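Local coordinates for protein putative esterase/lipase/thioesterase (Silicibacter sp., PDB 2PBL) that is of unproven function but is probably an esterase or thioesterase of the alpha/beta-hydrolase fold, at residues A12-A17 / H241-I246; F56-T61 / G88-G93; F77-W82 / M98-L103; M146-V151 / V197-R202. One frame throughout, in Å; residues are numbered along the deposited sequence. Where two conformers were deposited one is given.

Contact 1: residues A12-A17 / H241-I246; sequences AYIEGA and HHFNVI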
loop_
_atom_site.group_PDB
_atom_site.type_symbol
_atom_site.label_atom_id
_atom_site.label_comp_id
_atom_site.label_asym_id
_atom_site.label_seq_id
_atom_site.Cartn_x
_atom_site.Cartn_y
_atom_site.Cartn_z
ATOM N N ALA A 12 -5.162 9.253 -17.256
ATOM C CA ALA A 12 -5.934 9.774 -18.392
ATOM C C ALA A 12 -7.237 10.441 -17.997
ATOM O O ALA A 12 -7.761 11.237 -18.772
ATOM C CB ALA A 12 -6.239 8.659 -19.378
ATOM N N TYR A 13 -7.753 10.102 -16.815
ATOM C CA TYR A 13 -9.012 10.632 -16.299
ATOM C C TYR A 13 -8.880 11.553 -15.112
ATOM O O TYR A 13 -9.884 11.928 -14.512
ATOM C CB TYR A 13 -9.928 9.471 -15.929
ATOM C CG TYR A 13 -10.304 8.721 -17.146
ATOM C CD1 TYR A 13 -11.365 9.154 -17.931
ATOM C CD2 TYR A 13 -9.559 7.636 -17.577
ATOM C CE1 TYR A 13 -11.711 8.494 -19.088
ATOM C CE2 TYR A 13 -9.884 6.970 -18.740
ATOM C CZ TYR A 13 -10.975 7.408 -19.492
ATOM O OH TYR A 13 -11.337 6.775 -20.658
ATOM N N ILE A 14 -7.663 11.953 -14.789
ATOM C CA ILE A 14 -7.431 12.789 -13.644
ATOM C C ILE A 14 -6.843 14.096 -14.124
ATOM O O ILE A 14 -5.792 14.115 -14.776
ATOM C CB ILE A 14 -6.467 12.068 -12.646
ATOM C CG1 ILE A 14 -7.164 10.850 -12.025
ATOM C CG2 ILE A 14 -6.037 13.004 -11.563
ATOM C CD1 ILE A 14 -6.183 9.929 -11.291
ATOM N N GLU A 15 -7.524 15.193 -13.800
ATOM C CA GLU A 15 -7.029 16.502 -14.204
ATOM C C GLU A 15 -5.757 16.770 -13.396
ATOM O O GLU A 15 -5.710 16.581 -12.152
ATOM C CB GLU A 15 -8.069 17.646 -14.024
ATOM C CG GLU A 15 -8.064 18.341 -12.623
ATOM C CD GLU A 15 -9.061 19.493 -12.484
ATOM O OE1 GLU A 15 -9.713 19.864 -13.497
ATOM O OE2 GLU A 15 -9.179 20.027 -11.344
ATOM N N GLY A 16 -4.717 17.187 -14.107
ATOM C CA GLY A 16 -3.427 17.494 -13.488
ATOM C C GLY A 16 -2.635 16.251 -13.134
ATOM O O GLY A 16 -1.676 16.335 -12.354
ATOM N N ALA A 17 -2.996 15.114 -13.732
ATOM C CA ALA A 17 -2.334 13.846 -13.447
ATOM C C ALA A 17 -0.782 13.941 -13.502
ATOM O O ALA A 17 -0.057 13.405 -12.645
ATOM C CB ALA A 17 -2.833 12.780 -14.413
ATOM N N HIS A 241 -10.127 11.062 -6.309
ATOM C CA HIS A 241 -9.672 10.281 -7.459
ATOM C C HIS A 241 -8.476 9.447 -6.998
ATOM O O HIS A 241 -8.118 9.479 -5.839
ATOM C CB HIS A 241 -9.378 11.120 -8.718
ATOM C CG HIS A 241 -8.445 12.254 -8.497
ATOM N ND1 HIS A 241 -7.116 12.078 -8.190
ATOM C CD2 HIS A 241 -8.640 13.585 -8.585
ATOM C CE1 HIS A 241 -6.546 13.254 -8.031
ATOM N NE2 HIS A 241 -7.448 14.187 -8.272
ATOM N N HIS A 242 -7.891 8.672 -7.899
ATOM C CA HIS A 242 -6.822 7.722 -7.526
ATOM C C HIS A 242 -5.581 8.354 -6.959
ATOM O O HIS A 242 -4.842 7.705 -6.219
ATOM C CB HIS A 242 -6.479 6.846 -8.759
ATOM C CG HIS A 242 -5.813 5.545 -8.432
ATOM N ND1 HIS A 242 -6.449 4.540 -7.734
ATOM C CD2 HIS A 242 -4.585 5.070 -8.744
ATOM C CE1 HIS A 242 -5.629 3.514 -7.603
ATOM N NE2 HIS A 242 -4.503 3.795 -8.234
ATOM N N PHE A 243 -5.317 9.604 -7.314
ATOM C CA PHE A 243 -4.105 10.261 -6.894
ATOM C C PHE A 243 -4.228 11.134 -5.677
ATOM O O PHE A 243 -3.239 11.283 -4.997
ATOM C CB PHE A 243 -3.471 11.044 -8.041
ATOM C CG PHE A 243 -3.035 10.205 -9.194
ATOM C CD1 PHE A 243 -2.895 8.834 -9.111
ATOM C CD2 PHE A 243 -2.625 10.833 -10.358
ATOM C CE1 PHE A 243 -2.485 8.113 -10.206
ATOM C CE2 PHE A 243 -2.192 10.105 -11.447
ATOM C CZ PHE A 243 -2.116 8.757 -11.369
ATOM N N ASN A 244 -5.389 11.720 -5.380
ATOM C CA ASN A 244 -5.508 12.523 -4.153
ATOM C C ASN A 244 -6.197 11.809 -2.977
ATOM O O ASN A 244 -6.303 12.384 -1.865
ATOM C CB ASN A 244 -6.136 13.911 -4.390
ATOM C CG ASN A 244 -7.536 13.858 -4.821
ATOM O OD1 ASN A 244 -8.113 12.787 -5.050
ATOM N ND2 ASN A 244 -8.139 15.058 -4.950
ATOM N N VAL A 245 -6.668 10.585 -3.212
ATOM C CA VAL A 245 -7.304 9.729 -2.182
ATOM C C VAL A 245 -6.367 9.499 -0.991
ATOM O O VAL A 245 -6.816 9.458 0.143
ATOM C CB VAL A 245 -7.800 8.364 -2.770
ATOM C CG1 VAL A 245 -6.673 7.461 -3.209
ATOM C CG2 VAL A 245 -8.673 7.635 -1.767
ATOM N N ILE A 246 -5.067 9.422 -1.282
ATOM C CA ILE A 246 -4.019 9.250 -0.274
ATOM C C ILE A 246 -3.625 10.544 0.441
ATOM O O ILE A 246 -2.952 10.512 1.472
ATOM C CB ILE A 246 -2.737 8.640 -0.910
ATOM C CG1 ILE A 246 -2.096 9.601 -1.957
ATOM C CG2 ILE A 246 -3.039 7.287 -1.523
ATOM C CD1 ILE A 246 -0.877 8.992 -2.709
HETATM O O HOH W 1 -6.424 16.647 -9.666
#
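Ile14 opens a type II beta turn that closes at Ala17, and its CA lies 7.0 Å from the CA of His241, so the two loops meet through side chains rather than backbones. The branches of Ile14 divide the work. CG1 sits anti to the carbonyl carbon (chi1 -68°) and carries CD1 on toward Phe243, while CG2, anti to the backbone N, settles over the middle of the His241 imidazole in a CH-pi contact, 3.6 Å from CE1. CD1 makes a second CH-pi contact over the Phe243 face, 3.8 Å from CD2 of that ring, and it also touches CB of His242. Ala17 CB comes to the rim of the same ring, near its plane, 4.0 Å from CE2.

The imidazole illustrates how one ring can be fixed from several directions. Asn244 OD1 lies over the face opposite Ile14 and accepts from His241 N at 2.9 Å; Phe243 N donates in the ring plane to ND1 at 3.2 Å; and a water joins NE2 to Glu15 O. An alanine in place of His241 would probably leave Phe243 N without its acceptor, the Ile14 methyl without the face it rests on, and the loop freer to move. Between His241 and Phe243 in the chain stands His242, whose imidazole bonds to Ser137 and Glu215 in a geometry consistent with a Ser-His-Glu triad. The chemistry is consistent with a backbone held by CH-pi packing and a few polar bonds on either side of a probable catalytic histidine.

Contact 2: residues F56-T61 / G88-G93; sequences FLPEGT and GALSKG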
loop_
_atom_site.group_PDB
_atom_site.type_symbol
_atom_site.label_atom_id
_atom_site.label_comp_id
_atom_site.label_asym_id
_atom_site.label_seq_id
_atom_site.Cartn_x
_atom_site.Cartn_y
_atom_site.Cartn_z
ATOM N N PHE A 56 10.376 6.309 9.854
ATOM C CA PHE A 56 10.148 7.618 10.435
ATOM C C PHE A 56 9.647 7.450 11.860
ATOM O O PHE A 56 8.604 6.838 12.103
ATOM C CB PHE A 56 9.185 8.454 9.579
ATOM C CG PHE A 56 9.628 8.551 8.149
ATOM C CD1 PHE A 56 10.779 9.248 7.825
ATOM C CD2 PHE A 56 8.951 7.880 7.143
ATOM C CE1 PHE A 56 11.235 9.278 6.533
ATOM C CE2 PHE A 56 9.419 7.915 5.838
ATOM C CZ PHE A 56 10.539 8.621 5.545
ATOM N N LEU A 57 10.374 8.060 12.793
ATOM C CA LEU A 57 10.089 7.927 14.220
ATOM C C LEU A 57 9.385 9.143 14.734
ATOM O O LEU A 57 9.747 10.261 14.313
ATOM C CB LEU A 57 11.397 7.803 14.991
ATOM C CG LEU A 57 12.274 6.643 14.534
ATOM C CD1 LEU A 57 13.608 6.679 15.184
ATOM C CD2 LEU A 57 11.605 5.301 14.772
ATOM N N PRO A 58 8.405 8.947 15.657
ATOM C CA PRO A 58 7.722 10.055 16.289
ATOM C C PRO A 58 8.638 10.606 17.355
ATOM O O PRO A 58 9.698 10.047 17.613
ATOM C CB PRO A 58 6.491 9.394 16.947
ATOM C CG PRO A 58 6.934 8.045 17.284
ATOM C CD PRO A 58 7.951 7.655 16.218
ATOM N N GLU A 59 8.225 11.690 17.989
ATOM C CA GLU A 59 9.063 12.259 19.027
ATOM C C GLU A 59 9.134 11.426 20.296
ATOM O O GLU A 59 10.206 11.286 20.866
ATOM C CB GLU A 59 8.623 13.674 19.353
ATOM C CG GLU A 59 9.042 14.663 18.317
ATOM C CD GLU A 59 8.868 16.066 18.833
ATOM O OE1 GLU A 59 7.744 16.579 18.805
ATOM O OE2 GLU A 59 9.879 16.621 19.261
ATOM N N GLY A 60 8.023 10.897 20.780
ATOM C CA GLY A 60 8.110 10.065 21.995
ATOM C C GLY A 60 8.304 8.588 21.675
ATOM O O GLY A 60 8.675 8.217 20.563
ATOM N N THR A 61 8.055 7.751 22.666
ATOM C CA THR A 61 8.032 6.294 22.486
ATOM C C THR A 61 6.892 5.935 21.518
ATOM O O THR A 61 5.759 6.346 21.704
ATOM C CB THR A 61 7.778 5.598 23.800
ATOM O OG1 THR A 61 8.887 5.858 24.668
ATOM C CG2 THR A 61 7.640 4.090 23.594
ATOM N N GLY A 88 0.438 12.384 9.420
ATOM C CA GLY A 88 -0.722 12.202 10.268
ATOM C C GLY A 88 -0.530 11.140 11.349
ATOM O O GLY A 88 -0.818 11.382 12.528
ATOM N N ALA A 89 -0.002 9.977 10.959
ATOM C CA ALA A 89 0.245 8.900 11.936
ATOM C C ALA A 89 1.365 9.261 12.887
ATOM O O ALA A 89 1.281 8.936 14.051
ATOM C CB ALA A 89 0.572 7.592 11.213
ATOM N N LEU A 90 2.428 9.884 12.375
ATOM C CA LEU A 90 3.529 10.343 13.227
ATOM C C LEU A 90 3.010 11.246 14.331
ATOM O O LEU A 90 3.407 11.102 15.461
ATOM C CB LEU A 90 4.587 11.095 12.426
ATOM C CG LEU A 90 5.645 10.315 11.657
ATOM C CD1 LEU A 90 6.473 11.278 10.817
ATOM C CD2 LEU A 90 6.530 9.539 12.593
ATOM N N SER A 91 2.098 12.154 14.011
ATOM C CA SER A 91 1.554 13.075 15.005
ATOM C C SER A 91 0.757 12.369 16.097
ATOM O O SER A 91 0.614 12.916 17.180
ATOM C CB SER A 91 0.682 14.163 14.364
ATOM O OG SER A 91 -0.581 13.636 14.018
ATOM N N LYS A 92 0.219 11.176 15.801
ATOM C CA LYS A 92 -0.524 10.382 16.772
ATOM C C LYS A 92 0.417 9.426 17.551
ATOM O O LYS A 92 -0.035 8.663 18.405
ATOM C CB LYS A 92 -1.658 9.609 16.090
ATOM C CG LYS A 92 -2.801 10.517 15.576
ATOM C CD LYS A 92 -4.032 9.702 15.188
ATOM C CE LYS A 92 -4.904 9.223 16.359
ATOM N NZ LYS A 92 -6.016 8.264 15.929
ATOM N N GLY A 93 1.719 9.475 17.254
ATOM C CA GLY A 93 2.707 8.682 17.971
ATOM C C GLY A 93 3.124 7.355 17.364
ATOM O O GLY A 93 3.794 6.579 18.027
HETATM O O HOH W 2 5.739 12.801 16.947
HETATM O O HOH W 3 4.701 8.586 20.738
#
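Leu90 packs against the backbone from Phe56 to Pro58, just where helix 87-91 ends in a Schellman motif, with Gly93 at positive phi (96°) and its N bonded to Leu90 O. The loop opposite leaves strand 52-56, so the alpha/beta-hydrolase fold here brings a helix terminus against the connection between strands 52-56 and 64-69.

From CB, which points to the flank of the contact, the Leu90 side chain turns CG anti to the carbonyl carbon (chi1 -82°), and the fork then reaches segment 56-61. CD1 takes the apolar side, 4.1 Å from Phe56 CB. CD2 lies against the peptide groups: it is 3.4 Å from Phe56 O, and 3.6 Å from both Leu57 C and Pro58 N. Leu90 also touches Phe31 of helix 20-35, whose ring meets that of Phe56 edge-to-face.

Pro58 continues the packing beyond the helix end, its CB 3.8 Å from Leu90 O. Direct contact is van der Waals, much of it carbon against carbonyl oxygen, and two waters add polar links. One accepts from Glu59 N and donates to Leu90 O; the other donates to Thr61 O and, weakly, to Gly93 O. The Pro58 ring packs beside that last oxygen, its CG 3.5 Å from Gly93 O.

Contact 3: residues F77-W82 / M98-L103; sequences FDKSSW and MPSYEL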
loop_
_atom_site.group_PDB
_atom_site.type_symbol
_atom_site.label_atom_id
_atom_site.label_comp_id
_atom_site.label_asym_id
_atom_site.label_seq_id
_atom_site.Cartn_x
_atom_site.Cartn_y
_atom_site.Cartn_z
ATOM N N PHE A 77 7.691 3.822 -9.426
ATOM C CA PHE A 77 7.860 4.488 -8.137
ATOM C C PHE A 77 8.687 3.636 -7.180
ATOM O O PHE A 77 8.967 2.463 -7.439
ATOM C CB PHE A 77 6.522 4.932 -7.523
ATOM C CG PHE A 77 5.714 5.817 -8.439
ATOM C CD1 PHE A 77 5.905 7.190 -8.449
ATOM C CD2 PHE A 77 4.816 5.285 -9.289
ATOM C CE1 PHE A 77 5.162 8.019 -9.302
ATOM C CE2 PHE A 77 4.079 6.105 -10.159
ATOM C CZ PHE A 77 4.274 7.474 -10.159
ATOM N N ASP A 78 9.172 4.296 -6.140
ATOM C CA ASP A 78 9.871 3.656 -5.038
ATOM C C ASP A 78 9.366 4.390 -3.794
ATOM O O ASP A 78 8.494 5.253 -3.876
ATOM C CB ASP A 78 11.409 3.665 -5.214
ATOM C CG ASP A 78 11.986 5.049 -5.349
ATOM O OD1 ASP A 78 11.464 5.998 -4.795
ATOM O OD2 ASP A 78 13.024 5.184 -6.015
ATOM N N LYS A 79 9.930 4.058 -2.650
ATOM C CA LYS A 79 9.514 4.658 -1.392
ATOM C C LYS A 79 9.708 6.157 -1.267
ATOM O O LYS A 79 9.003 6.789 -0.471
ATOM C CB LYS A 79 10.253 3.998 -0.217
ATOM C CG LYS A 79 11.777 4.213 -0.206
ATOM C CD LYS A 79 12.474 3.322 0.840
ATOM C CE LYS A 79 13.977 3.325 0.635
ATOM N NZ LYS A 79 14.507 4.730 0.577
ATOM N N SER A 80 10.627 6.719 -2.059
ATOM C CA SER A 80 10.988 8.127 -1.929
ATOM C C SER A 80 9.934 9.144 -2.341
ATOM O O SER A 80 10.082 10.311 -2.002
ATOM C CB SER A 80 12.291 8.455 -2.658
ATOM O OG SER A 80 12.135 8.476 -4.071
ATOM N N SER A 81 8.902 8.735 -3.057
ATOM C CA SER A 81 7.832 9.665 -3.438
ATOM C C SER A 81 6.712 9.834 -2.406
ATOM O O SER A 81 5.774 10.619 -2.639
ATOM C CB SER A 81 7.208 9.187 -4.723
ATOM O OG SER A 81 8.122 9.381 -5.802
ATOM N N TRP A 82 6.821 9.189 -1.241
ATOM C CA TRP A 82 5.664 9.132 -0.329
ATOM C C TRP A 82 5.869 9.462 1.139
ATOM O O TRP A 82 4.931 9.378 1.900
ATOM C CB TRP A 82 5.064 7.730 -0.398
ATOM C CG TRP A 82 5.058 7.127 -1.785
ATOM C CD1 TRP A 82 5.998 6.282 -2.298
ATOM C CD2 TRP A 82 4.154 7.417 -2.855
ATOM N NE1 TRP A 82 5.716 6.004 -3.607
ATOM C CE2 TRP A 82 4.578 6.674 -3.971
ATOM C CE3 TRP A 82 2.995 8.202 -2.967
ATOM C CZ2 TRP A 82 3.899 6.706 -5.191
ATOM C CZ3 TRP A 82 2.329 8.231 -4.168
ATOM C CH2 TRP A 82 2.764 7.470 -5.262
HETATM N N MSE A 98 8.059 2.613 5.324
HETATM C CA MSE A 98 7.702 2.635 3.919
HETATM C C MSE A 98 8.676 1.834 3.063
HETATM O O MSE A 98 9.765 2.260 2.805
HETATM C CB MSE A 98 7.594 4.068 3.409
HETATM C CG MSE A 98 6.345 4.729 3.923
HETATM SE SE MSE A 98 6.140 6.557 3.226
HETATM C CE MSE A 98 4.525 7.072 4.060
ATOM N N PRO A 99 8.276 0.629 2.621
ATOM C CA PRO A 99 9.282 -0.063 1.822
ATOM C C PRO A 99 9.218 0.219 0.334
ATOM O O PRO A 99 8.172 0.653 -0.215
ATOM C CB PRO A 99 8.899 -1.534 2.029
ATOM C CG PRO A 99 7.437 -1.468 2.095
ATOM C CD PRO A 99 7.093 -0.208 2.850
ATOM N N SER A 100 10.363 -0.037 -0.300
ATOM C CA SER A 100 10.481 -0.155 -1.726
ATOM C C SER A 100 10.462 -1.673 -1.947
ATOM O O SER A 100 10.493 -2.483 -0.974
ATOM C CB SER A 100 11.814 0.429 -2.213
ATOM O OG SER A 100 11.819 1.839 -2.294
ATOM N N TYR A 101 10.468 -2.028 -3.212
ATOM C CA TYR A 101 10.425 -3.393 -3.665
ATOM C C TYR A 101 10.819 -3.413 -5.127
ATOM O O TYR A 101 10.716 -2.383 -5.804
ATOM C CB TYR A 101 9.030 -3.941 -3.461
ATOM C CG TYR A 101 7.882 -3.076 -3.973
ATOM C CD1 TYR A 101 7.414 -3.178 -5.305
ATOM C CD2 TYR A 101 7.234 -2.189 -3.114
ATOM C CE1 TYR A 101 6.354 -2.379 -5.755
ATOM C CE2 TYR A 101 6.156 -1.410 -3.549
ATOM C CZ TYR A 101 5.731 -1.493 -4.854
ATOM O OH TYR A 101 4.672 -0.692 -5.227
ATOM N N GLU A 102 11.323 -4.549 -5.587
ATOM C CA GLU A 102 11.629 -4.715 -7.006
ATOM C C GLU A 102 10.327 -4.695 -7.793
ATOM O O GLU A 102 9.248 -4.978 -7.270
ATOM C CB GLU A 102 12.421 -5.965 -7.286
ATOM C CG GLU A 102 13.756 -5.935 -6.635
ATOM C CD GLU A 102 14.551 -7.169 -6.982
ATOM O OE1 GLU A 102 14.543 -8.067 -6.155
ATOM O OE2 GLU A 102 15.087 -7.256 -8.108
ATOM N N LEU A 103 10.468 -4.355 -9.062
ATOM C CA LEU A 103 9.342 -4.094 -9.934
ATOM C C LEU A 103 9.285 -5.073 -11.073
ATOM O O LEU A 103 10.286 -5.686 -11.429
ATOM C CB LEU A 103 9.514 -2.691 -10.507
ATOM C CG LEU A 103 9.631 -1.532 -9.515
ATOM C CD1 LEU A 103 9.960 -0.189 -10.187
ATOM C CD2 LEU A 103 8.335 -1.413 -8.742
#
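Ser100 and Lys79 face each other at the nearest point of the two backbones, and their side chains are set to different tasks. The serine OG, anti to its own carbonyl carbon, accepts from Lys79 N at 2.9 Å in a nearly straight bond (166°). The lysine chain runs past that hydroxyl: CG is 3.2 Å from Ser100 OG and CD 3.5 Å from Met98 O, so the aliphatic part lies against polar atoms of the opposite segment. Its NZ goes further, to a salt bridge with Asp54 and a hydrogen bond with Asn42. The extended selenomethionine at Met98 diverges from the lysine, toward Trp82, placing CE 3.2 Å from Trp82 O and SE 4.0 Å from Trp82 CB.

The segment 77-82 belongs to the connection between strand 64-69 and helix 87-91 in the alpha/beta-hydrolase fold. That connection starts at a His-Gly-Gly sequence headed by His70, which resembles the oxyanion-hole region of related esterases; Trp82 and Tyr101 both stack on the His70 ring.

Asp78 shows how a local turn can present a donor across a contact. Its OD1 accepts from Ser80 N at 3.0 Å, an Asx turn, the N-H arriving on the anti side and 34° out of the carboxylate plane, while its CB lies 3.5 Å from Ser100 OG. An alanine at Asp78 would keep that CB but would probably leave Ser80 N without its acceptor and the turn that presents Lys79 N less firmly fixed. Farther along, Leu103 brings CD1 to 3.9 Å from Phe77 O, an oxygen that also accepts from Arg50.

Contact 4: residues M146-V151 / V197-R202; sequences MLDPEV and VEMQNR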
loop_
_atom_site.group_PDB
_atom_site.type_symbol
_atom_site.label_atom_id
_atom_site.label_comp_id
_atom_site.label_asym_id
_atom_site.label_seq_id
_atom_site.Cartn_x
_atom_site.Cartn_y
_atom_site.Cartn_z
HETATM N N MSE A 146 -0.743 -9.461 3.153
HETATM C CA MSE A 146 -0.059 -9.631 4.442
HETATM C C MSE A 146 -0.920 -10.315 5.482
HETATM O O MSE A 146 -0.400 -10.752 6.508
HETATM C CB MSE A 146 0.418 -8.299 4.967
HETATM C CG MSE A 146 1.485 -7.596 4.112
HETATM SE SE MSE A 146 3.007 -8.766 3.800
HETATM C CE MSE A 146 2.486 -9.438 1.914
ATOM N N LEU A 147 -2.231 -10.409 5.244
ATOM C CA LEU A 147 -3.113 -11.095 6.170
ATOM C C LEU A 147 -3.121 -12.607 5.920
ATOM O O LEU A 147 -3.781 -13.335 6.659
ATOM C CB LEU A 147 -4.524 -10.535 6.110
ATOM C CG LEU A 147 -4.670 -9.137 6.695
ATOM C CD1 LEU A 147 -6.079 -8.578 6.469
ATOM C CD2 LEU A 147 -4.343 -9.196 8.201
ATOM N N ASP A 148 -2.420 -13.051 4.881
ATOM C CA ASP A 148 -2.291 -14.466 4.556
ATOM C C ASP A 148 -1.204 -15.126 5.465
ATOM O O ASP A 148 -0.028 -14.787 5.380
ATOM C CB ASP A 148 -1.908 -14.595 3.111
ATOM C CG ASP A 148 -1.977 -16.027 2.615
ATOM O OD1 ASP A 148 -1.992 -16.976 3.432
ATOM O OD2 ASP A 148 -1.997 -16.178 1.381
ATOM N N PRO A 149 -1.617 -16.056 6.349
ATOM C CA PRO A 149 -0.651 -16.704 7.242
ATOM C C PRO A 149 0.445 -17.492 6.586
ATOM O O PRO A 149 1.429 -17.858 7.239
ATOM C CB PRO A 149 -1.531 -17.627 8.102
ATOM C CG PRO A 149 -2.907 -16.928 8.041
ATOM C CD PRO A 149 -2.987 -16.528 6.616
ATOM N N GLU A 150 0.254 -17.835 5.316
ATOM C CA GLU A 150 1.283 -18.525 4.545
ATOM C C GLU A 150 2.325 -17.551 4.027
ATOM O O GLU A 150 3.415 -17.936 3.610
ATOM C CB GLU A 150 0.595 -19.275 3.394
ATOM C CG GLU A 150 1.428 -20.285 2.714
ATOM C CD GLU A 150 0.647 -21.093 1.695
ATOM O OE1 GLU A 150 -0.153 -21.953 2.122
ATOM O OE2 GLU A 150 0.908 -20.961 0.469
ATOM N N VAL A 151 1.981 -16.268 4.024
ATOM C CA VAL A 151 2.876 -15.224 3.553
ATOM C C VAL A 151 3.694 -14.544 4.659
ATOM O O VAL A 151 4.921 -14.433 4.543
ATOM C CB VAL A 151 2.096 -14.197 2.699
ATOM C CG1 VAL A 151 2.973 -13.059 2.241
ATOM C CG2 VAL A 151 1.473 -14.909 1.467
ATOM N N VAL A 197 -9.100 -11.556 -3.105
ATOM C CA VAL A 197 -10.451 -12.102 -3.013
ATOM C C VAL A 197 -10.440 -13.626 -2.833
ATOM O O VAL A 197 -11.394 -14.170 -2.295
ATOM C CB VAL A 197 -11.368 -11.759 -4.222
ATOM C CG1 VAL A 197 -11.573 -10.321 -4.325
ATOM C CG2 VAL A 197 -10.829 -12.360 -5.524
ATOM N N GLU A 198 -9.349 -14.283 -3.226
ATOM C CA GLU A 198 -9.205 -15.750 -3.092
ATOM C C GLU A 198 -8.741 -16.263 -1.743
ATOM O O GLU A 198 -8.724 -17.470 -1.496
ATOM C CB GLU A 198 -8.219 -16.242 -4.145
ATOM C CG GLU A 198 -8.716 -15.984 -5.511
ATOM C CD GLU A 198 -10.011 -16.725 -5.808
ATOM O OE1 GLU A 198 -10.041 -17.958 -5.614
ATOM O OE2 GLU A 198 -10.982 -16.053 -6.231
HETATM N N MSE A 199 -8.334 -15.350 -0.868
HETATM C CA MSE A 199 -7.764 -15.725 0.404
HETATM C C MSE A 199 -8.830 -16.088 1.345
HETATM O O MSE A 199 -9.702 -15.292 1.640
HETATM C CB MSE A 199 -6.926 -14.579 0.957
HETATM C CG MSE A 199 -5.671 -14.451 0.294
HETATM SE SE MSE A 199 -4.908 -12.617 0.756
HETATM C CE MSE A 199 -4.979 -12.594 2.715
ATOM N N GLN A 200 -8.759 -17.319 1.823
ATOM C CA GLN A 200 -9.746 -17.809 2.757
ATOM C C GLN A 200 -9.268 -17.756 4.170
ATOM O O GLN A 200 -10.072 -17.670 5.089
ATOM C CB GLN A 200 -10.132 -19.220 2.359
ATOM C CG GLN A 200 -10.605 -19.330 0.923
ATOM C CD GLN A 200 -11.791 -18.419 0.621
ATOM O OE1 GLN A 200 -12.539 -18.001 1.527
ATOM N NE2 GLN A 200 -11.962 -18.088 -0.662
ATOM N N ASN A 201 -7.966 -17.775 4.375
ATOM C CA ASN A 201 -7.434 -17.758 5.705
ATOM C C ASN A 201 -6.821 -16.423 5.912
ATOM O O ASN A 201 -5.985 -16.013 5.109
ATOM C CB ASN A 201 -6.382 -18.850 5.847
ATOM C CG ASN A 201 -6.935 -20.208 5.503
ATOM O OD1 ASN A 201 -6.427 -20.887 4.596
ATOM N ND2 ASN A 201 -8.036 -20.584 6.170
ATOM N N ARG A 202 -7.264 -15.706 6.948
ATOM C CA ARG A 202 -6.707 -14.407 7.202
ATOM C C ARG A 202 -6.440 -14.168 8.670
ATOM O O ARG A 202 -7.178 -14.631 9.505
ATOM C CB ARG A 202 -7.636 -13.326 6.674
ATOM C CG ARG A 202 -7.880 -13.457 5.178
ATOM C CD ARG A 202 -8.779 -12.419 4.653
ATOM N NE ARG A 202 -10.093 -12.366 5.300
ATOM C CZ ARG A 202 -11.153 -13.086 4.958
ATOM N NH1 ARG A 202 -11.101 -13.983 3.979
ATOM N NH2 ARG A 202 -12.292 -12.909 5.617
#
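Met199, a selenomethionine, makes the apolar part of the contact with its terminal methyl. A bend at chi3 (53°) turns CE onto the backbone between Leu147 and Asp148, where it lies 3.4 Å from Asp148 N, 3.7 Å from Asp148 CB and 4.0 Å from Leu147 CB.

Contacts of carbon with carbonyl oxygen form the second group. Arg202 CA approaches Leu147 O at 3.2 Å in a CA-H...O contact, and Pro149 CD lies 3.4 Å from Asn201 O. Between the two segments these carbon-to-oxygen contacts stand in place of hydrogen bonds; just beyond, a backbone bond between Leu147 and Tyr203 ties the two loops.

Within each segment the hydrogen bonds are local. Asp148 OD1 receives Glu150 N from above the carboxylate plane, at 3.1 Å, closing an Asx turn, while OD2 forms a salt bridge with Arg145. In the partner loop Arg202 bends back so that NH1 gives a weak bond to Met199 O at the guanidinium edge, and the same group makes a cation-pi contact with Trp230.

In the alpha/beta-hydrolase fold this joins the loop after helix 138-145 to the one leading into strand 206-212, with Trp230 of helix 217-230 packed on both Leu147 and Met199.

Contact 1 closes the longest loop of the four, and the other three are nested within it; contacts 2 and 3 cross, and contact 4 follows both. Contacts 2 and 3 have centres about 21 Å apart and are joined by helix 87-91 and strand 94-99, which succeed one another. Contact 3 touches contact 1 directly, Ile246 CD1 lying 3.6 Å from Trp82 CZ3, so the loop of the probable catalytic histidine packs on the connection after strand 64-69. Contact 4 lies across the chain's centre from contact 1, their centres about 30 Å apart. Together they show an alpha/beta-hydrolase sheet whose surrounding loops and helix ends pack both near the probable active site and far from it.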